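Local coordinates for protein arginase (Trypanosoma brucei brucei, PDB 4RHJ) that is of unknown function but adopts the arginase-deacetylase fold of its family, having evolved without the binuclear manganese cluster of arginases, at residues A[295-298]-A[299-303]; A[112-116]-A[117-121]; A[151-154]-A[155-158]; A[33-36]-A[37-41]. All blocks are in the same frame, centred on the assembly; numbering follows the deposited sequence.

How the contacts relate
From the N terminus, contact 4 (33-36 with 37-41) comes first, turning the loop between helix 23-30 and strand 46-50. Contact 2 starts helix 116-131 after strand 95-103, contact 3 closes the last turn of helix 148-157 before strand 163-168, and contact 1 folds back the loop from strand 281-287 to helix 303-316. All are local and follow in series; none nests in or crosses another. Contacts 2 and 3 touch: Tyr-120 OH lies 2.6 Å from Glu-152 OE1, a probable hydrogen bond tying the two helices together. Contact 1 lies on the opposite side of the chain's centre from contact 3, about 39 Å between centres, and faces the other subunits.

Contact 1 (A[295-298]-A[299-303]); sequences VYRK and DNVGL
A type I beta turn from Arg-297 to Asn-300 reverses the loop ahead of helix 303-316, and a side-on salt bridge joins Arg-297 to Asp-299 on it. Arg-297 NE reaches Asp-299 OD1 at 3.1 Å, and its NH2 reaches Asp-299 OD2 at 2.9 Å. Both oxygens lie near the guanidinium plane, but each is met from above the carboxylate plane, the two groups being turned 43° apart. From the opposite carboxylate face the backbone N of Val-301 bonds to Asp-299 OD1 at 3.3 Å, an Asx turn; held from both faces, the carboxylate is probably restricted in its rotation. The remaining nitrogen, Arg-297 NH1, goes to the backbone O of Val-256 in the second subunit. Backbone bonds draw the arms together: Arg-297 N to Val-301 O at 2.9 Å and Leu-303 N to Val-295 O at 3.0 Å. The Tyr-296 ring takes Gly-302 CA over one face in a CH-pi contact, 4.2 Å from its centroid, while Asn-300 O sits at its edge; its OH bonds to the backbone O of Pro-291. With one beta bridge, Tyr-296 to Gly-302, this is a hairpin-like reversal at a subunit interface, leading through the N-cap Gly-302 into helix 303-316.

Contact 2 (A[112-116]-A[117-121]); sequences ETPTS and DEWYL
Thr-115 and Glu-118 form a capping box at the start of helix 116-131. The backbone N of Thr-115 donates to Glu-118 OE2 at 3.2 Å, meeting the carboxylate on its anti side and 16° out of its plane. In return Thr-115 OG1 accepts from the backbone N of Glu-118 at 3.3 Å and, at a poorer angle, from that of Asp-117; both bonds are weak. With chi1 at 73°, OG1 sits between the backbone N and the carbonyl carbon of its own residue, which turns it toward these first-turn amides. A nearly straight backbone bond of 2.9 Å runs from Trp-119 N to Thr-115 O. A water gives Glu-118 OE2 a second donor at 2.7 Å and bridges it to the backbone O of Thr-113, so the oxygen is held from the loop by an amide and a water together.

Further out, the packing is apolar. Pro-114 CB lies over the five-membered ring of Trp-119, 3.9 Å from its centroid, a CH-pi contact, and the same CB touches Glu-118 CB at 3.7 Å. Phe-22 touches both Pro-114 and the indole, and Tyr-51 meets the indole edge-to-face. The helix start follows the loop after strand 95-103, with Trp-119 against Met-104 of that loop, and Tyr-120 packs on Leu-148 and Ser-149 of helix 148-157.

Contact 3 (A[151-154]-A[155-158]); sequences VEAY and KRLF
Tyr-154 and Phe-158, one helical turn apart, make the close-packed side of the contact. Phe-158 CD2 stands 3.7 Å above the Tyr-154 ring, over its centre, yet the two planes meet at 49° with centroids 5.0 Å apart, an oblique aromatic pair and not a stack. The first torsions differ: Tyr-154 has CG anti to its backbone N, whereas Phe-158 has CG anti to its carbonyl carbon (chi1 -44°), which brings its ring back over the earlier one. Phe-158 N also bonds to Tyr-154 O, though the 2.5 Å separation is too short to be taken at face value. Buried Tyr-154 rests against Ile-163 of strand 163-168.

All this belongs to the last turn of helix 148-157, Phe-158 being the first residue to leave helical backbone angles. The preceding amides keep the usual alpha-helical pattern: Lys-155 N to Val-151 O at 3.2 Å, Arg-156 N to Glu-152 O at 3.1 Å and Leu-157 N to Ala-153 O at 3.3 Å.

The looser side belongs to exposed Arg-156, which still touches Leu-124 and Thr-128 of helix 116-131. Its chain bends at chi2 and chi3, curling the guanidinium back so that an edge of the group faces Ala-153 CA, and NE makes only a weak bond to Ala-153 O, 3.5 Å long. Glu-152, a turn earlier and of opposite charge, does not pair with it: Glu-152 OE1 stands 6.2 Å from Arg-156 NH2 and has its polar partner on helix 116-131.

Contact 4 (A[33-36]-A[37-41]); sequences TPRG and SDWAN
Arg-35, Gly-36 and Trp-39 carry this contact, arranged about a type I beta turn that runs from Gly-36 to Trp-39. Gly-36 supplies the turn's carbonyl: its O accepts from Trp-39 N, a weak bond of 3.3 Å. The same amide makes a second weak bond with Asp-38 OD1 at 2.9 Å, so it is shared between a backbone and a side-chain acceptor without a strong bond to either. Gly-36 O also lies at the edge of the Trp-39 ring.

Arg-35 passes the base of the indole almost at a right angle. Its chain runs straight from CG to NE, with CG anti to the backbone N (chi1 173°), and this extension lays the guanidinium alongside Trp-39 CB. The touching parts are Arg-35 CG, 3.4 Å from Trp-39 CD1, and Arg-35 NE, 3.1 Å from Trp-39 CB. An edge of the guanidinium, rather than its flat face, is presented to CB and CG, and the two planes are 65° apart; the charged group is not laid flat on the ring. Opposite charge nearby does not pair with it either, as Arg-35 NE is 6.0 Å from Asp-38 OD1.

The turn lies at the surface, in the loop leading from helix 23-30 to strand 46-50 of the parallel sheet. Arg-35 leans on Pro-45 just before that strand, while Asp-38 and Trp-39 both rest on Cys-88, in the loop between strands 77-81 and 95-103.

Contact 1 (A[295-298]-A[299-303])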
loop_
_atom_site.group_PDB
_atom_site.type_symbol
_atom_site.label_atom_id
_atom_site.label_comp_id
_atom_site.label_asym_id
_atom_site.label_seq_id
_atom_site.Cartn_x
_atom_site.Cartn_y
_atom_site.Cartn_z
ATOM N N VAL A 295 -1.544 -8.951 9.107
ATOM C CA VAL A 295 -2.053 -9.652 7.933
ATOM C C VAL A 295 -0.912 -10.555 7.503
ATOM O O VAL A 295 0.256 -10.145 7.506
ATOM C CB VAL A 295 -2.503 -8.697 6.775
ATOM C CG1 VAL A 295 -2.633 -9.452 5.454
ATOM C CG2 VAL A 295 -3.823 -7.996 7.100
ATOM N N TYR A 296 -1.235 -11.794 7.169
ATOM C CA TYR A 296 -0.188 -12.765 6.890
ATOM C C TYR A 296 -0.228 -13.289 5.467
ATOM O O TYR A 296 -1.297 -13.520 4.928
ATOM C CB TYR A 296 -0.280 -13.941 7.865
ATOM C CG TYR A 296 0.170 -13.611 9.261
ATOM C CD1 TYR A 296 1.450 -13.911 9.680
ATOM C CD2 TYR A 296 -0.676 -12.964 10.149
ATOM C CE1 TYR A 296 1.873 -13.600 10.936
ATOM C CE2 TYR A 296 -0.264 -12.664 11.422
ATOM C CZ TYR A 296 1.010 -12.972 11.806
ATOM O OH TYR A 296 1.431 -12.652 13.070
ATOM N N ARG A 297 0.952 -13.495 4.877
ATOM C CA ARG A 297 1.072 -14.175 3.596
ATOM C C ARG A 297 0.546 -15.611 3.752
ATOM O O ARG A 297 0.111 -16.003 4.835
ATOM C CB ARG A 297 2.529 -14.189 3.094
ATOM C CG ARG A 297 3.318 -12.890 3.223
ATOM C CD ARG A 297 4.518 -12.833 2.245
ATOM N NE ARG A 297 5.451 -13.963 2.359
ATOM C CZ ARG A 297 6.620 -14.045 1.730
ATOM N NH1 ARG A 297 7.028 -13.072 0.928
ATOM N NH2 ARG A 297 7.404 -15.103 1.908
ATOM N N LYS A 298 0.594 -16.402 2.694
ATOM C CA LYS A 298 0.067 -17.771 2.779
ATOM C C LYS A 298 1.075 -18.708 3.483
ATOM O O LYS A 298 0.719 -19.818 3.907
ATOM C CB LYS A 298 -0.324 -18.298 1.381
ATOM C CG LYS A 298 -1.188 -19.565 1.406
ATOM C CD LYS A 298 -1.922 -19.788 0.099
ATOM C CE LYS A 298 -1.052 -20.375 -0.994
ATOM N NZ LYS A 298 -0.610 -21.784 -0.750
ATOM N N ASP A 299 2.308 -18.220 3.655
ATOM C CA ASP A 299 3.384 -18.942 4.358
ATOM C C ASP A 299 3.628 -18.467 5.802
ATOM O O ASP A 299 4.621 -18.868 6.419
ATOM C CB ASP A 299 4.687 -18.844 3.558
ATOM C CG ASP A 299 5.386 -17.505 3.718
ATOM O OD1 ASP A 299 4.739 -16.503 4.066
ATOM O OD2 ASP A 299 6.613 -17.458 3.498
ATOM N N ASN A 300 2.712 -17.638 6.322
ATOM C CA ASN A 300 2.665 -17.150 7.719
ATOM C C ASN A 300 3.624 -16.007 8.038
ATOM O O ASN A 300 3.950 -15.796 9.198
ATOM C CB ASN A 300 2.941 -18.266 8.745
ATOM C CG ASN A 300 2.268 -19.569 8.392
ATOM O OD1 ASN A 300 1.231 -19.584 7.725
ATOM N ND2 ASN A 300 2.854 -20.676 8.841
ATOM N N VAL A 301 4.078 -15.263 7.037
ATOM C CA VAL A 301 4.900 -14.081 7.333
ATOM C C VAL A 301 3.997 -12.831 7.462
ATOM O O VAL A 301 3.037 -12.643 6.712
ATOM C CB VAL A 301 6.024 -13.880 6.268
ATOM C CG1 VAL A 301 6.757 -12.588 6.500
ATOM C CG2 VAL A 301 7.032 -14.997 6.355
ATOM N N GLY A 302 4.266 -12.020 8.474
ATOM C CA GLY A 302 3.467 -10.842 8.737
ATOM C C GLY A 302 3.964 -9.679 7.915
ATOM O O GLY A 302 5.164 -9.394 7.877
ATOM N N LEU A 303 3.034 -9.012 7.246
ATOM C CA LEU A 303 3.312 -7.764 6.542
ATOM C C LEU A 303 4.015 -6.722 7.425
ATOM O O LEU A 303 4.888 -5.995 6.979
ATOM C CB LEU A 303 2.010 -7.183 5.999
ATOM C CG LEU A 303 1.820 -7.432 4.510
ATOM C CD1 LEU A 303 2.007 -8.914 4.172
ATOM C CD2 LEU A 303 0.468 -6.923 4.074
#

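Contact 2 (A[112-116]-A[117-121])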
loop_
_atom_site.group_PDB
_atom_site.type_symbol
_atom_site.label_atom_id
_atom_site.label_comp_id
_atom_site.label_asym_id
_atom_site.label_seq_id
_atom_site.Cartn_x
_atom_site.Cartn_y
_atom_site.Cartn_z
ATOM N N GLU A 112 5.730 -16.061 34.723
ATOM C CA GLU A 112 5.462 -14.847 35.491
ATOM C C GLU A 112 5.853 -13.605 34.713
ATOM O O GLU A 112 6.940 -13.056 34.903
ATOM C CB GLU A 112 6.208 -14.861 36.825
ATOM C CG GLU A 112 5.780 -15.948 37.788
ATOM C CD GLU A 112 6.192 -17.325 37.325
ATOM O OE1 GLU A 112 6.949 -17.405 36.339
ATOM O OE2 GLU A 112 5.756 -18.322 37.937
ATOM N N THR A 113 4.957 -13.157 33.842
ATOM C CA THR A 113 5.202 -11.979 33.024
ATOM C C THR A 113 5.193 -10.717 33.873
ATOM O O THR A 113 4.291 -10.503 34.674
ATOM C CB THR A 113 4.161 -11.848 31.896
ATOM O OG1 THR A 113 2.847 -12.087 32.422
ATOM C CG2 THR A 113 4.447 -12.848 30.784
ATOM N N PRO A 114 6.214 -9.875 33.695
ATOM C CA PRO A 114 6.444 -8.664 34.487
ATOM C C PRO A 114 5.285 -7.674 34.490
ATOM O O PRO A 114 4.342 -7.768 33.702
ATOM C CB PRO A 114 7.665 -8.036 33.812
ATOM C CG PRO A 114 8.355 -9.182 33.190
ATOM C CD PRO A 114 7.285 -10.092 32.710
ATOM N N THR A 115 5.383 -6.723 35.409
ATOM C CA THR A 115 4.439 -5.631 35.529
ATOM C C THR A 115 5.058 -4.433 34.842
ATOM O O THR A 115 6.182 -4.516 34.399
ATOM C CB THR A 115 4.138 -5.318 36.989
ATOM O OG1 THR A 115 5.274 -4.674 37.575
ATOM C CG2 THR A 115 3.839 -6.606 37.744
ATOM N N SER A 116 4.325 -3.326 34.762
ATOM C CA SER A 116 4.806 -2.101 34.113
ATOM C C SER A 116 5.996 -1.484 34.850
ATOM O O SER A 116 6.821 -0.805 34.254
ATOM C CB SER A 116 3.677 -1.065 34.005
ATOM O OG SER A 116 2.619 -1.508 33.167
ATOM N N ASP A 117 6.079 -1.717 36.152
ATOM C CA ASP A 117 7.231 -1.266 36.920
ATOM C C ASP A 117 8.430 -2.157 36.635
ATOM O O ASP A 117 9.558 -1.679 36.541
ATOM C CB ASP A 117 6.927 -1.269 38.421
ATOM C CG ASP A 117 7.922 -0.447 39.218
ATOM O OD1 ASP A 117 8.979 -0.092 38.670
ATOM O OD2 ASP A 117 7.645 -0.158 40.398
ATOM N N GLU A 118 8.191 -3.456 36.498
ATOM C CA GLU A 118 9.286 -4.371 36.229
ATOM C C GLU A 118 9.839 -4.173 34.819
ATOM O O GLU A 118 11.051 -4.087 34.657
ATOM C CB GLU A 118 8.843 -5.812 36.471
ATOM C CG GLU A 118 8.775 -6.122 37.972
ATOM C CD GLU A 118 8.200 -7.489 38.306
ATOM O OE1 GLU A 118 8.607 -8.045 39.347
ATOM O OE2 GLU A 118 7.335 -7.996 37.553
ATOM N N TRP A 119 8.963 -4.080 33.815
ATOM C CA TRP A 119 9.384 -3.800 32.433
ATOM C C TRP A 119 10.194 -2.508 32.374
ATOM O O TRP A 119 11.131 -2.378 31.591
ATOM C CB TRP A 119 8.170 -3.693 31.494
ATOM C CG TRP A 119 7.647 -5.011 30.920
ATOM C CD1 TRP A 119 6.432 -5.574 31.148
ATOM C CD2 TRP A 119 8.320 -5.885 30.003
ATOM N NE1 TRP A 119 6.307 -6.748 30.450
ATOM C CE2 TRP A 119 7.453 -6.962 29.739
ATOM C CE3 TRP A 119 9.569 -5.857 29.380
ATOM C CZ2 TRP A 119 7.798 -8.007 28.888
ATOM C CZ3 TRP A 119 9.910 -6.896 28.535
ATOM C CH2 TRP A 119 9.030 -7.951 28.294
ATOM N N TYR A 120 9.814 -1.560 33.221
ATOM C CA TYR A 120 10.408 -0.231 33.266
ATOM C C TYR A 120 11.751 -0.214 33.963
ATOM O O TYR A 120 12.715 0.352 33.456
ATOM C CB TYR A 120 9.474 0.751 33.985
ATOM C CG TYR A 120 10.142 2.054 34.334
ATOM C CD1 TYR A 120 10.344 3.029 33.370
ATOM C CD2 TYR A 120 10.582 2.307 35.623
ATOM C CE1 TYR A 120 10.962 4.228 33.683
ATOM C CE2 TYR A 120 11.200 3.501 35.951
ATOM C CZ TYR A 120 11.390 4.458 34.977
ATOM O OH TYR A 120 12.009 5.650 35.294
ATOM N N LEU A 121 11.790 -0.807 35.151
ATOM C CA LEU A 121 13.000 -0.854 35.951
ATOM C C LEU A 121 14.113 -1.560 35.196
ATOM O O LEU A 121 15.251 -1.109 35.205
ATOM C CB LEU A 121 12.736 -1.555 37.285
ATOM C CG LEU A 121 11.951 -0.794 38.363
ATOM C CD1 LEU A 121 11.975 -1.536 39.691
ATOM C CD2 LEU A 121 12.443 0.640 38.537
HETATM O O HOH W 1 5.446 -9.956 37.681
#

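Contact 3 (A[151-154]-A[155-158])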
loop_
_atom_site.group_PDB
_atom_site.type_symbol
_atom_site.label_atom_id
_atom_site.label_comp_id
_atom_site.label_asym_id
_atom_site.label_seq_id
_atom_site.Cartn_x
_atom_site.Cartn_y
_atom_site.Cartn_z
ATOM N N VAL A 151 15.351 7.126 27.516
ATOM C CA VAL A 151 15.710 8.531 27.612
ATOM C C VAL A 151 15.955 8.939 29.076
ATOM O O VAL A 151 16.715 9.865 29.341
ATOM C CB VAL A 151 14.626 9.430 26.975
ATOM C CG1 VAL A 151 13.335 9.193 27.630
ATOM C CG2 VAL A 151 14.995 10.911 27.077
ATOM N N GLU A 152 15.349 8.239 30.037
ATOM C CA GLU A 152 15.595 8.576 31.445
ATOM C C GLU A 152 16.918 8.027 31.981
ATOM O O GLU A 152 17.511 8.621 32.882
ATOM C CB GLU A 152 14.439 8.106 32.319
ATOM C CG GLU A 152 13.295 9.099 32.320
ATOM C CD GLU A 152 12.349 8.890 33.453
ATOM O OE1 GLU A 152 12.075 7.717 33.773
ATOM O OE2 GLU A 152 11.880 9.895 34.019
ATOM N N ALA A 153 17.377 6.913 31.415
ATOM C CA ALA A 153 18.720 6.395 31.661
ATOM C C ALA A 153 19.795 7.323 31.107
ATOM O O ALA A 153 20.924 7.352 31.598
ATOM C CB ALA A 153 18.864 5.057 31.057
ATOM N N TYR A 154 19.432 8.069 30.068
ATOM C CA TYR A 154 20.358 8.976 29.390
ATOM C C TYR A 154 20.546 10.249 30.188
ATOM O O TYR A 154 21.667 10.734 30.362
ATOM C CB TYR A 154 19.851 9.319 27.982
ATOM C CG TYR A 154 20.891 9.978 27.114
ATOM C CD1 TYR A 154 21.186 11.326 27.251
ATOM C CD2 TYR A 154 21.584 9.249 26.166
ATOM C CE1 TYR A 154 22.139 11.922 26.470
ATOM C CE2 TYR A 154 22.545 9.840 25.376
ATOM C CZ TYR A 154 22.819 11.172 25.533
ATOM O OH TYR A 154 23.775 11.757 24.746
ATOM N N LYS A 155 19.428 10.790 30.657
ATOM C CA LYS A 155 19.425 12.021 31.426
ATOM C C LYS A 155 19.988 11.798 32.828
ATOM O O LYS A 155 20.472 12.722 33.470
ATOM C CB LYS A 155 18.008 12.584 31.504
ATOM C CG LYS A 155 17.947 14.076 31.774
ATOM C CD LYS A 155 18.583 14.871 30.648
ATOM C CE LYS A 155 18.288 16.343 30.805
ATOM N NZ LYS A 155 18.867 17.120 29.695
ATOM N N ARG A 156 19.907 10.566 33.309
ATOM C CA ARG A 156 20.548 10.192 34.563
ATOM C C ARG A 156 22.058 10.256 34.400
ATOM O O ARG A 156 22.756 10.884 35.199
ATOM C CB ARG A 156 20.110 8.796 34.983
ATOM C CG ARG A 156 21.091 8.059 35.878
ATOM C CD ARG A 156 21.132 6.582 35.516
ATOM N NE ARG A 156 19.955 6.196 34.744
ATOM C CZ ARG A 156 18.794 5.841 35.285
ATOM N NH1 ARG A 156 18.643 5.833 36.600
ATOM N NH2 ARG A 156 17.776 5.513 34.510
ATOM N N LEU A 157 22.545 9.600 33.352
ATOM C CA LEU A 157 23.948 9.656 32.959
ATOM C C LEU A 157 24.378 11.061 32.540
ATOM O O LEU A 157 25.410 11.583 32.989
ATOM C CB LEU A 157 24.209 8.675 31.813
ATOM C CG LEU A 157 24.022 7.210 32.185
ATOM C CD1 LEU A 157 24.339 6.315 31.025
ATOM C CD2 LEU A 157 24.894 6.889 33.387
ATOM N N PHE A 158 23.583 11.675 31.674
ATOM C CA PHE A 158 23.931 12.992 31.175
ATOM C C PHE A 158 22.803 13.977 31.379
ATOM O O PHE A 158 22.051 14.253 30.454
ATOM C CB PHE A 158 24.296 12.907 29.700
ATOM C CG PHE A 158 25.189 11.750 29.371
ATOM C CD1 PHE A 158 26.558 11.855 29.521
ATOM C CD2 PHE A 158 24.659 10.555 28.915
ATOM C CE1 PHE A 158 27.380 10.795 29.223
ATOM C CE2 PHE A 158 25.476 9.492 28.620
ATOM C CZ PHE A 158 26.839 9.612 28.774
#

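Contact 4 (A[33-36]-A[37-41])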
loop_
_atom_site.group_PDB
_atom_site.type_symbol
_atom_site.label_atom_id
_atom_site.label_comp_id
_atom_site.label_asym_id
_atom_site.label_seq_id
_atom_site.Cartn_x
_atom_site.Cartn_y
_atom_site.Cartn_z
ATOM N N THR A 33 31.822 -6.539 27.121
ATOM C CA THR A 33 33.100 -5.837 27.108
ATOM C C THR A 33 32.881 -4.448 26.544
ATOM O O THR A 33 32.355 -4.300 25.450
ATOM C CB THR A 33 34.184 -6.580 26.278
ATOM O OG1 THR A 33 34.569 -7.796 26.938
ATOM C CG2 THR A 33 35.410 -5.700 26.108
ATOM N N PRO A 34 33.255 -3.422 27.314
ATOM C CA PRO A 34 32.990 -2.037 26.926
ATOM C C PRO A 34 33.592 -1.637 25.581
ATOM O O PRO A 34 34.602 -2.186 25.138
ATOM C CB PRO A 34 33.631 -1.230 28.060
ATOM C CG PRO A 34 34.569 -2.171 28.739
ATOM C CD PRO A 34 33.932 -3.502 28.617
ATOM N N ARG A 35 32.932 -0.681 24.943
ATOM C CA ARG A 35 33.441 -0.003 23.773
ATOM C C ARG A 35 34.839 0.534 24.061
ATOM O O ARG A 35 35.035 1.247 25.045
ATOM C CB ARG A 35 32.481 1.120 23.394
ATOM C CG ARG A 35 32.931 2.026 22.295
ATOM C CD ARG A 35 32.190 3.322 22.408
ATOM N NE ARG A 35 32.362 4.145 21.231
ATOM C CZ ARG A 35 31.845 5.358 21.105
ATOM N NH1 ARG A 35 31.120 5.866 22.097
ATOM N NH2 ARG A 35 32.038 6.053 19.994
ATOM N N GLY A 36 35.812 0.185 23.220
ATOM C CA GLY A 36 37.193 0.583 23.448
ATOM C C GLY A 36 37.650 1.850 22.745
ATOM O O GLY A 36 36.840 2.636 22.244
ATOM N N SER A 37 38.967 2.033 22.700
ATOM C CA SER A 37 39.591 3.201 22.078
ATOM C C SER A 37 39.633 3.121 20.550
ATOM O O SER A 37 40.095 4.052 19.887
ATOM C CB SER A 37 41.014 3.393 22.612
ATOM O OG SER A 37 41.010 3.903 23.934
ATOM N N ASP A 38 39.167 2.004 19.996
ATOM C CA ASP A 38 38.977 1.869 18.550
ATOM C C ASP A 38 37.985 2.922 18.086
ATOM O O ASP A 38 38.061 3.430 16.967
ATOM C CB ASP A 38 38.480 0.465 18.191
ATOM C CG ASP A 38 37.231 0.074 18.966
ATOM O OD1 ASP A 38 37.056 0.582 20.087
ATOM O OD2 ASP A 38 36.422 -0.734 18.464
ATOM N N TRP A 39 37.052 3.242 18.976
ATOM C CA TRP A 39 36.130 4.339 18.776
ATOM C C TRP A 39 36.629 5.587 19.501
ATOM O O TRP A 39 36.524 5.679 20.723
ATOM C CB TRP A 39 34.732 3.962 19.273
ATOM C CG TRP A 39 34.210 2.666 18.729
ATOM C CD1 TRP A 39 34.415 1.430 19.244
ATOM C CD2 TRP A 39 33.386 2.483 17.569
ATOM N NE1 TRP A 39 33.787 0.480 18.478
ATOM C CE2 TRP A 39 33.142 1.107 17.441
ATOM C CE3 TRP A 39 32.832 3.349 16.628
ATOM C CZ2 TRP A 39 32.372 0.575 16.413
ATOM C CZ3 TRP A 39 32.066 2.824 15.610
ATOM C CH2 TRP A 39 31.844 1.453 15.506
ATOM N N ALA A 40 37.180 6.531 18.738
ATOM C CA ALA A 40 37.546 7.861 19.238
ATOM C C ALA A 40 36.854 8.946 18.411
ATOM O O ALA A 40 37.143 9.087 17.222
ATOM C CB ALA A 40 39.065 8.051 19.205
ATOM N N ASN A 41 35.952 9.705 19.042
ATOM C CA ASN A 41 35.082 10.666 18.340
ATOM C C ASN A 41 34.320 9.942 17.220
ATOM O O ASN A 41 34.224 10.421 16.090
ATOM C CB ASN A 41 35.903 11.853 17.795
ATOM C CG ASN A 41 35.037 12.990 17.249
ATOM O OD1 ASN A 41 34.899 13.149 16.035
ATOM N ND2 ASN A 41 34.476 13.796 18.143
#